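Local coordinates for CAMK/CAMK2 protein kinase (Salpingoeca rosetta, PDB 5IG1) that probably phosphorylates serine and threonine residues of proteins with ATP, as a calcium/calmodulin-dependent protein kinase, through the kinase domain held here, at residues I67-V79 / Q124-I137. Sequence-based numbering, arbitrary orientation.
Sequences IGICSSLQHEHIV and QILSALQHCHSKNI
The αC-β4 loop of the protein kinase fold joins the two lobes here: His75, His77 and Ile78 pack against Ala128 of helix 115-134, the αE helix of the C-lobe. Helix 57-72, the αC helix, leads into the loop, and His75 to Ile78 form a type I turn. Gln124 CB makes a CH-pi contact over one face of the His77 ring, 3.7 Å from its centroid and close to the ring normal. CG of Glu76 covers the opposite face. The Gln124 amide is turned 63° from this ring. His77 ND1 and Gln124 OE1 do not bond each other; both are hydrogen-bonded to the backbone of Val158, which ties loop and helix to strand 158-160. With CG turned away from the backbone N (chi1 -168°), the His75 ring lies over Ala128 CA, its centroid 4.0 Å away. His75 ND1 accepts a hydrogen bond from His77 N at 3.0 Å, with the donor tilted from the ring plane; this probably fixes the ring's rotation. The His75 and His131 rings are near parallel but slid apart and barely overlap. At the end of the turn, Ile78 CD1 meets Cys132 SG at 3.6 Å and lies at the edge of the His131 ring. Leu73 and Ile137 reach toward each other tip to tip, and Ile137 CD1 also packs on Ile69 CG2. A Schellman motif ends the helix, with Asn136 at positive phi and Ile137 N bonded to Cys132 O. Extended Lys135 reaches across, and Lys135 NZ donates to Ser72 O at 2.9 Å, nearly in line with the C=O bond (165°).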
loop_
_atom_site.group_PDB
_atom_site.type_symbol
_atom_site.label_atom_id
_atom_site.label_comp_id
_atom_site.label_asym_id
_atom_site.label_seq_id
_atom_site.Cartn_x
_atom_site.Cartn_y
_atom_site.Cartn_z
ATOM N N ILE A 67 1.603 2.945 -15.601
ATOM C CA ILE A 67 2.000 1.821 -16.441
ATOM C C ILE A 67 3.517 1.738 -16.538
ATOM O O ILE A 67 4.104 0.653 -16.433
ATOM C CB ILE A 67 1.354 1.942 -17.830
ATOM C CG1 ILE A 67 -0.165 1.832 -17.713
ATOM C CG2 ILE A 67 1.925 0.902 -18.771
ATOM C CD1 ILE A 67 -0.896 2.183 -18.980
ATOM N N GLY A 68 4.175 2.880 -16.749
ATOM C CA GLY A 68 5.629 2.870 -16.793
ATOM C C GLY A 68 6.236 2.382 -15.493
ATOM O O GLY A 68 7.103 1.501 -15.483
ATOM N N ILE A 69 5.764 2.929 -14.372
ATOM C CA ILE A 69 6.298 2.535 -13.071
ATOM C C ILE A 69 6.026 1.058 -12.812
ATOM O O ILE A 69 6.930 0.296 -12.449
ATOM C CB ILE A 69 5.712 3.435 -11.968
ATOM C CG1 ILE A 69 6.263 4.856 -12.137
ATOM C CG2 ILE A 69 5.996 2.861 -10.579
ATOM C CD1 ILE A 69 5.635 5.897 -11.238
ATOM N N CYS A 70 4.783 0.623 -13.034
ATOM C CA CYS A 70 4.422 -0.766 -12.774
ATOM C C CYS A 70 5.195 -1.730 -13.662
ATOM O O CYS A 70 5.445 -2.871 -13.260
ATOM C CB CYS A 70 2.921 -0.967 -12.957
ATOM S SG CYS A 70 2.000 -0.770 -11.438
ATOM N N SER A 71 5.580 -1.302 -14.859
ATOM C CA SER A 71 6.396 -2.172 -15.693
ATOM C C SER A 71 7.853 -2.159 -15.251
ATOM O O SER A 71 8.569 -3.145 -15.458
ATOM C CB SER A 71 6.270 -1.771 -17.163
ATOM O OG SER A 71 6.874 -0.513 -17.392
ATOM N N SER A 72 8.304 -1.067 -14.629
ATOM C CA SER A 72 9.656 -1.022 -14.083
ATOM C C SER A 72 9.831 -1.900 -12.849
ATOM O O SER A 72 10.971 -2.163 -12.456
ATOM C CB SER A 72 10.036 0.420 -13.740
ATOM O OG SER A 72 10.067 1.227 -14.901
ATOM N N LEU A 73 8.746 -2.369 -12.243
ATOM C CA LEU A 73 8.784 -3.044 -10.954
ATOM C C LEU A 73 8.576 -4.542 -11.136
ATOM O O LEU A 73 7.496 -4.975 -11.555
ATOM C CB LEU A 73 7.714 -2.474 -10.024
ATOM C CG LEU A 73 7.972 -1.042 -9.567
ATOM C CD1 LEU A 73 6.794 -0.514 -8.777
ATOM C CD2 LEU A 73 9.238 -1.001 -8.738
ATOM N N GLN A 74 9.601 -5.330 -10.811
ATOM C CA GLN A 74 9.481 -6.787 -10.752
ATOM C C GLN A 74 9.997 -7.246 -9.389
ATOM O O GLN A 74 11.207 -7.381 -9.189
ATOM C CB GLN A 74 10.237 -7.465 -11.888
ATOM C CG GLN A 74 10.081 -8.984 -11.900
ATOM C CD GLN A 74 10.770 -9.640 -13.089
ATOM O OE1 GLN A 74 11.310 -8.959 -13.960
ATOM N NE2 GLN A 74 10.751 -10.968 -13.128
ATOM N N HIS A 75 9.074 -7.485 -8.459
ATOM C CA HIS A 75 9.421 -7.881 -7.104
ATOM C C HIS A 75 8.356 -8.828 -6.577
ATOM O O HIS A 75 7.187 -8.751 -6.968
ATOM C CB HIS A 75 9.556 -6.665 -6.183
ATOM C CG HIS A 75 10.188 -6.971 -4.863
ATOM N ND1 HIS A 75 9.455 -7.312 -3.746
ATOM C CD2 HIS A 75 11.485 -6.977 -4.480
ATOM C CE1 HIS A 75 10.276 -7.523 -2.733
ATOM N NE2 HIS A 75 11.514 -7.325 -3.151
ATOM N N GLU A 76 8.774 -9.724 -5.681
ATOM C CA GLU A 76 7.857 -10.724 -5.145
ATOM C C GLU A 76 6.704 -10.076 -4.380
ATOM O O GLU A 76 5.565 -10.557 -4.436
ATOM C CB GLU A 76 8.627 -11.699 -4.251
ATOM C CG GLU A 76 7.760 -12.622 -3.403
ATOM C CD GLU A 76 6.911 -13.565 -4.234
ATOM O OE1 GLU A 76 5.670 -13.550 -4.075
ATOM O OE2 GLU A 76 7.485 -14.318 -5.049
ATOM N N HIS A 77 6.970 -8.979 -3.672
ATOM C CA HIS A 77 5.967 -8.344 -2.828
ATOM C C HIS A 77 5.372 -7.098 -3.464
ATOM O O HIS A 77 4.865 -6.216 -2.757
ATOM C CB HIS A 77 6.568 -8.042 -1.459
ATOM C CG HIS A 77 7.074 -9.269 -0.774
ATOM N ND1 HIS A 77 6.241 -10.296 -0.389
ATOM C CD2 HIS A 77 8.330 -9.665 -0.466
ATOM C CE1 HIS A 77 6.959 -11.257 0.161
ATOM N NE2 HIS A 77 8.230 -10.900 0.126
ATOM N N ILE A 78 5.430 -7.015 -4.788
ATOM C CA ILE A 78 4.734 -6.006 -5.571
ATOM C C ILE A 78 3.878 -6.752 -6.579
ATOM O O ILE A 78 4.397 -7.578 -7.340
ATOM C CB ILE A 78 5.709 -5.063 -6.288
ATOM C CG1 ILE A 78 6.571 -4.307 -5.283
ATOM C CG2 ILE A 78 4.951 -4.093 -7.173
ATOM C CD1 ILE A 78 7.632 -3.486 -5.945
ATOM N N VAL A 79 2.574 -6.472 -6.580
ATOM C CA VAL A 79 1.659 -7.059 -7.553
ATOM C C VAL A 79 2.151 -6.748 -8.959
ATOM O O VAL A 79 2.110 -5.596 -9.400
ATOM C CB VAL A 79 0.223 -6.552 -7.357
ATOM C CG1 VAL A 79 -0.654 -7.056 -8.491
ATOM C CG2 VAL A 79 -0.325 -7.005 -6.014
ATOM N N GLN A 124 7.814 -7.664 4.514
ATOM C CA GLN A 124 7.481 -7.754 3.096
ATOM C C GLN A 124 7.200 -6.378 2.497
ATOM O O GLN A 124 7.712 -6.049 1.413
ATOM C CB GLN A 124 6.290 -8.687 2.917
ATOM C CG GLN A 124 6.533 -10.055 3.516
ATOM C CD GLN A 124 5.284 -10.910 3.549
ATOM O OE1 GLN A 124 4.713 -11.226 2.509
ATOM N NE2 GLN A 124 4.843 -11.279 4.750
ATOM N N ILE A 125 6.397 -5.562 3.185
ATOM C CA ILE A 125 6.127 -4.206 2.713
ATOM C C ILE A 125 7.432 -3.441 2.536
ATOM O O ILE A 125 7.673 -2.807 1.501
ATOM C CB ILE A 125 5.180 -3.481 3.686
ATOM C CG1 ILE A 125 3.859 -4.235 3.811
ATOM C CG2 ILE A 125 4.950 -2.033 3.246
ATOM C CD1 ILE A 125 2.975 -3.711 4.908
ATOM N N LEU A 126 8.306 -3.514 3.538
ATOM C CA LEU A 126 9.562 -2.776 3.491
ATOM C C LEU A 126 10.454 -3.266 2.361
ATOM O O LEU A 126 11.124 -2.464 1.715
ATOM C CB LEU A 126 10.292 -2.878 4.832
ATOM C CG LEU A 126 9.782 -1.949 5.935
ATOM C CD1 LEU A 126 10.552 -2.192 7.219
ATOM C CD2 LEU A 126 9.903 -0.491 5.514
ATOM N N SER A 127 10.501 -4.575 2.113
ATOM C CA SER A 127 11.363 -5.067 1.043
ATOM C C SER A 127 10.857 -4.601 -0.316
ATOM O O SER A 127 11.644 -4.143 -1.160
ATOM C CB SER A 127 11.463 -6.592 1.099
ATOM O OG SER A 127 10.200 -7.201 0.915
ATOM N N ALA A 128 9.542 -4.694 -0.537
ATOM C CA ALA A 128 8.958 -4.134 -1.750
ATOM C C ALA A 128 9.309 -2.657 -1.892
ATOM O O ALA A 128 9.717 -2.205 -2.973
ATOM C CB ALA A 128 7.442 -4.328 -1.731
ATOM N N LEU A 129 9.180 -1.896 -0.801
ATOM C CA LEU A 129 9.537 -0.483 -0.832
ATOM C C LEU A 129 11.011 -0.277 -1.137
ATOM O O LEU A 129 11.374 0.710 -1.780
ATOM C CB LEU A 129 9.190 0.181 0.496
ATOM C CG LEU A 129 7.740 0.611 0.649
ATOM C CD1 LEU A 129 7.680 1.646 1.738
ATOM C CD2 LEU A 129 7.229 1.172 -0.675
ATOM N N GLN A 130 11.876 -1.169 -0.654
ATOM C CA GLN A 130 13.296 -1.064 -0.966
ATOM C C GLN A 130 13.526 -1.224 -2.458
ATOM O O GLN A 130 14.365 -0.528 -3.044
ATOM C CB GLN A 130 14.092 -2.110 -0.189
ATOM C CG GLN A 130 15.583 -2.043 -0.445
ATOM C CD GLN A 130 16.365 -3.066 0.358
ATOM O OE1 GLN A 130 17.336 -2.728 1.037
ATOM N NE2 GLN A 130 15.954 -4.327 0.274
ATOM N N HIS A 131 12.781 -2.140 -3.086
ATOM C CA HIS A 131 12.867 -2.278 -4.534
ATOM C C HIS A 131 12.335 -1.043 -5.243
ATOM O O HIS A 131 12.882 -0.639 -6.274
ATOM C CB HIS A 131 12.104 -3.517 -4.999
ATOM C CG HIS A 131 12.246 -3.797 -6.462
ATOM N ND1 HIS A 131 11.178 -3.771 -7.334
ATOM C CD2 HIS A 131 13.333 -4.103 -7.210
ATOM C CE1 HIS A 131 11.599 -4.054 -8.553
ATOM N NE2 HIS A 131 12.903 -4.257 -8.505
ATOM N N CYS A 132 11.275 -0.434 -4.717
ATOM C CA CYS A 132 10.744 0.774 -5.341
ATOM C C CYS A 132 11.732 1.928 -5.227
ATOM O O CYS A 132 12.120 2.530 -6.234
ATOM C CB CYS A 132 9.398 1.138 -4.712
ATOM S SG CYS A 132 8.078 0.021 -5.177
ATOM N N HIS A 133 12.162 2.237 -4.004
ATOM C CA HIS A 133 13.047 3.372 -3.769
ATOM C C HIS A 133 14.399 3.187 -4.442
ATOM O O HIS A 133 15.031 4.175 -4.832
ATOM C CB HIS A 133 13.228 3.589 -2.267
ATOM C CG HIS A 133 11.949 3.849 -1.536
ATOM N ND1 HIS A 133 11.907 4.081 -0.178
ATOM C CD2 HIS A 133 10.668 3.910 -1.969
ATOM C CE1 HIS A 133 10.652 4.264 0.195
ATOM N NE2 HIS A 133 9.880 4.169 -0.874
ATOM N N SER A 134 14.865 1.939 -4.564
ATOM C CA SER A 134 16.082 1.677 -5.327
ATOM C C SER A 134 15.947 2.159 -6.762
ATOM O O SER A 134 16.929 2.605 -7.366
ATOM C CB SER A 134 16.403 0.190 -5.314
ATOM O OG SER A 134 15.486 -0.516 -6.132
ATOM N N LYS A 135 14.742 2.080 -7.321
ATOM C CA LYS A 135 14.459 2.584 -8.652
ATOM C C LYS A 135 13.911 4.006 -8.629
ATOM O O LYS A 135 13.343 4.457 -9.630
ATOM C CB LYS A 135 13.488 1.643 -9.368
ATOM C CG LYS A 135 14.017 0.219 -9.479
ATOM C CD LYS A 135 13.462 -0.514 -10.697
ATOM C CE LYS A 135 14.254 -1.790 -10.963
ATOM N NZ LYS A 135 13.821 -2.472 -12.216
ATOM N N ASN A 136 14.071 4.714 -7.507
ATOM C CA ASN A 136 13.672 6.118 -7.381
ATOM C C ASN A 136 12.166 6.294 -7.558
ATOM O O ASN A 136 11.697 7.291 -8.108
ATOM C CB ASN A 136 14.441 7.002 -8.363
ATOM C CG ASN A 136 15.862 7.240 -7.927
ATOM O OD1 ASN A 136 16.134 7.422 -6.743
ATOM N ND2 ASN A 136 16.781 7.239 -8.881
ATOM N N ILE A 137 11.401 5.323 -7.075
ATOM C CA ILE A 137 9.948 5.336 -7.171
ATOM C C ILE A 137 9.384 5.598 -5.786
ATOM O O ILE A 137 9.760 4.920 -4.821
ATOM C CB ILE A 137 9.414 4.013 -7.740
ATOM C CG1 ILE A 137 9.810 3.873 -9.213
ATOM C CG2 ILE A 137 7.902 3.926 -7.555
ATOM C CD1 ILE A 137 9.486 2.528 -9.804
#